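Local coordinates for protein pyruvate kinase 1 (Trypanosoma brucei brucei, PDB 4KCT) that transfers the phosphoryl group of phosphoenolpyruvate to ADP, giving pyruvate and ATP, and probably also decarboxylates oxaloacetate, at residues N22-T27 with Q345-I350. Numbering follows the deposited sequence.
Sequences NRIVCT and QYMARI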
ATOM      1  N   ASN A  22      -6.020  27.402  -3.673  1.00 13.44           N
ATOM      2  CA  ASN A  22      -5.973  27.914  -2.292  1.00 14.03           C
ATOM      3  C   ASN A  22      -6.401  29.372  -2.187  1.00 14.94           C
ATOM      4  O   ASN A  22      -6.462  30.098  -3.194  1.00 14.42           O
ATOM      5  CB  ASN A  22      -4.561  27.724  -1.674  1.00 14.00           C
ATOM      6  CG  ASN A  22      -4.156  26.280  -1.611  1.00 16.48           C
ATOM      7  OD1 ASN A  22      -3.517  25.761  -2.547  1.00 16.70           O
ATOM      8  ND2 ASN A  22      -4.654  25.566  -0.591  1.00 16.13           N
ATOM      9  N   ARG A  23      -6.755  29.789  -0.971  1.00 14.40           N
ATOM     10  CA  ARG A  23      -7.415  31.083  -0.778  1.00 16.02           C
ATOM     11  C   ARG A  23      -6.588  31.950   0.170  1.00 15.18           C
ATOM     12  O   ARG A  23      -5.935  31.433   1.071  1.00 17.02           O
ATOM     13  CB  ARG A  23      -8.841  30.888  -0.223  1.00 15.68           C
ATOM     14  CG  ARG A  23      -9.759  30.103  -1.189  1.00 14.63           C
ATOM     15  CD  ARG A  23     -10.034  30.925  -2.443  1.00 14.93           C
ATOM     16  NE  ARG A  23     -10.785  30.152  -3.448  1.00 16.39           N
ATOM     17  CZ  ARG A  23     -10.276  29.731  -4.616  1.00 17.87           C
ATOM     18  NH1 ARG A  23      -8.976  29.889  -4.886  1.00 15.91           N
ATOM     19  NH2 ARG A  23     -11.042  29.051  -5.462  1.00 16.68           N
ATOM     20  N   ILE A  24      -6.659  33.273  -0.029  1.00 14.44           N
ATOM     21  CA  ILE A  24      -5.809  34.228   0.687  1.00 15.07           C
ATOM     22  C   ILE A  24      -6.673  35.189   1.540  1.00 15.74           C
ATOM     23  O   ILE A  24      -7.615  35.814   1.038  1.00 15.77           O
ATOM     24  CB  ILE A  24      -4.932  35.032  -0.303  1.00 16.18           C
ATOM     25  CG1 ILE A  24      -4.016  34.067  -1.071  1.00 15.15           C
ATOM     26  CG2 ILE A  24      -4.122  36.116   0.431  1.00 15.06           C
ATOM     27  CD1 ILE A  24      -3.331  34.707  -2.283  1.00 17.07           C
ATOM     28  N   VAL A  25      -6.375  35.229   2.835  1.00 14.42           N
ATOM     29  CA  VAL A  25      -7.026  36.127   3.774  1.00 15.51           C
ATOM     30  C   VAL A  25      -6.060  37.302   4.037  1.00 15.75           C
ATOM     31  O   VAL A  25      -4.904  37.079   4.359  1.00 16.13           O
ATOM     32  CB  VAL A  25      -7.267  35.382   5.113  1.00 15.10           C
ATOM     33  CG1 VAL A  25      -7.884  36.286   6.148  1.00 15.30           C
ATOM     34  CG2 VAL A  25      -8.134  34.145   4.887  1.00 18.30           C
ATOM     35  N   CYS A  26      -6.514  38.527   3.807  1.00 16.43           N
ATOM     36  CA  CYS A  26      -5.686  39.731   4.031  1.00 17.43           C
ATOM     37  C   CYS A  26      -6.270  40.569   5.140  1.00 16.08           C
ATOM     38  O   CYS A  26      -7.460  40.898   5.115  1.00 16.34           O
ATOM     39  CB  CYS A  26      -5.636  40.588   2.766  1.00 17.30           C
ATOM     40  SG  CYS A  26      -4.948  39.697   1.360  1.00 21.20           S
ATOM     41  N   THR A  27      -5.419  40.958   6.080  1.00 17.33           N
ATOM     42  CA  THR A  27      -5.777  41.940   7.098  1.00 17.13           C
ATOM     43  C   THR A  27      -5.756  43.361   6.557  1.00 18.90           C
ATOM     44  O   THR A  27      -4.791  43.774   5.898  1.00 18.92           O
ATOM     45  CB  THR A  27      -4.832  41.848   8.301  1.00 17.02           C
ATOM     46  OG1 THR A  27      -4.748  40.487   8.705  1.00 17.51           O
ATOM     47  CG2 THR A  27      -5.364  42.710   9.491  1.00 18.05           C
ATOM     48  N   GLN A 345       0.333  39.094  -4.473  1.00 16.40           N
ATOM     49  CA  GLN A 345       0.704  38.476  -5.742  1.00 18.89           C
ATOM     50  C   GLN A 345       1.745  37.359  -5.583  1.00 17.60           C
ATOM     51  O   GLN A 345       1.605  36.301  -6.187  1.00 17.94           O
ATOM     52  CB  GLN A 345       1.187  39.545  -6.749  1.00 19.74           C
ATOM     53  CG  GLN A 345       0.051  40.459  -7.240  1.00 22.38           C
ATOM     54  CD  GLN A 345       0.575  41.760  -7.850  1.00 28.78           C
ATOM     55  OE1 GLN A 345       1.739  41.854  -8.192  1.00 29.21           O
ATOM     56  NE2 GLN A 345      -0.269  42.788  -7.894  1.00 25.27           N
ATOM     57  N   TYR A 346       2.775  37.581  -4.750  1.00 16.97           N
ATOM     58  CA  TYR A 346       3.740  36.501  -4.441  1.00 16.93           C
ATOM     59  C   TYR A 346       3.032  35.334  -3.793  1.00 15.09           C
ATOM     60  O   TYR A 346       3.299  34.178  -4.127  1.00 14.01           O
ATOM     61  CB  TYR A 346       4.856  36.979  -3.509  1.00 20.02           C
ATOM     62  CG  TYR A 346       6.129  37.337  -4.205  1.00 26.70           C
ATOM     63  CD1 TYR A 346       6.952  36.356  -4.732  1.00 29.66           C
ATOM     64  CD2 TYR A 346       6.497  38.675  -4.377  1.00 31.20           C
ATOM     65  CE1 TYR A 346       8.119  36.690  -5.394  1.00 33.96           C
ATOM     66  CE2 TYR A 346       7.647  39.015  -5.056  1.00 34.15           C
ATOM     67  CZ  TYR A 346       8.479  38.019  -5.519  1.00 33.69           C
ATOM     68  OH  TYR A 346       9.618  38.355  -6.200  1.00 41.13           O
ATOM     69  N   MET A 347       2.194  35.632  -2.796  1.00 14.80           N
ATOM     70  CA  MET A 347       1.506  34.569  -2.058  1.00 15.82           C
ATOM     71  C   MET A 347       0.674  33.697  -3.009  1.00 15.03           C
ATOM     72  O   MET A 347       0.751  32.472  -2.967  1.00 16.34           O
ATOM     73  CB  MET A 347       0.582  35.150  -0.982  1.00 16.25           C
ATOM     74  CG  MET A 347       0.030  34.044  -0.081  1.00 18.85           C
ATOM     75  SD  MET A 347      -0.663  34.712   1.469  1.00 21.64           S
ATOM     76  CE  MET A 347       0.590  34.173   2.657  1.00 18.25           C
ATOM     77  N   ALA A 348      -0.034  34.341  -3.931  1.00 14.80           N
ATOM     78  CA  ALA A 348      -0.769  33.621  -4.992  1.00 14.77           C
ATOM     79  C   ALA A 348       0.124  32.753  -5.893  1.00 15.43           C
ATOM     80  O   ALA A 348      -0.229  31.614  -6.192  1.00 14.66           O
ATOM     81  CB  ALA A 348      -1.596  34.599  -5.834  1.00 15.37           C
ATOM     82  N   ARG A 349       1.271  33.278  -6.324  1.00 15.03           N
ATOM     83  CA  ARG A 349       2.162  32.518  -7.212  1.00 15.72           C
ATOM     84  C   ARG A 349       2.772  31.320  -6.481  1.00 15.92           C
ATOM     85  O   ARG A 349       2.929  30.234  -7.063  1.00 15.35           O
ATOM     86  CB  ARG A 349       3.304  33.419  -7.769  1.00 17.64           C
ATOM     87  CG  ARG A 349       2.822  34.409  -8.816  1.00 20.99           C
ATOM     88  CD  ARG A 349       3.969  34.999  -9.659  1.00 24.88           C
ATOM     89  NE  ARG A 349       4.972  35.684  -8.852  1.00 24.84           N
ATOM     90  CZ  ARG A 349       4.911  36.964  -8.460  1.00 31.08           C
ATOM     91  NH1 ARG A 349       5.911  37.491  -7.767  1.00 27.61           N
ATOM     92  NH2 ARG A 349       3.851  37.712  -8.725  1.00 30.97           N
ATOM     93  N   ILE A 350       3.100  31.508  -5.202  1.00 15.70           N
ATOM     94  CA  ILE A 350       3.619  30.394  -4.397  1.00 15.57           C
ATOM     95  C   ILE A 350       2.537  29.309  -4.208  1.00 15.42           C
ATOM     96  O   ILE A 350       2.836  28.102  -4.317  1.00 15.13           O
ATOM     97  CB  ILE A 350       4.154  30.863  -3.013  1.00 14.47           C
ATOM     98  CG1 ILE A 350       5.301  31.886  -3.156  1.00 15.48           C
ATOM     99  CG2 ILE A 350       4.618  29.683  -2.161  1.00 14.47           C
ATOM    100  CD1 ILE A 350       5.453  32.737  -1.872  1.00 15.06           C
TER
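I24 reaches out from its strand to meet M347 and A348 on one turn of helix 340-356, by van der Waals packing. Its CB points at the helix. From there CG2 stands anti to the backbone N and lies against the sulfur, 3.9 Å from M347 SD. The other branch goes further: CG1 passes M347 CG at 4.2 Å, and the extended chain (chi2 167°) carries CD1 right up to the helix backbone. There CD1 sits 3.7 Å from A348 N and 4.0 Å from A348 CB, with M347 CB and CG also beside it. M347 comes from the helix with its CG anti to the backbone N, and the two long side chains run antiparallel alongside one another. With only a methyl at A348, CD1 comes up against the helix backbone, and the CA atoms of I24 and A348 are 7.6 Å apart. This is the seam where the TIM barrel closes: strand 23-27 is the first of eight, pairing with 46-52 and 327-330, and helix 340-356 follows the last. M347 also packs on V328 and L330 of that last strand and on V317 of helix 311-323.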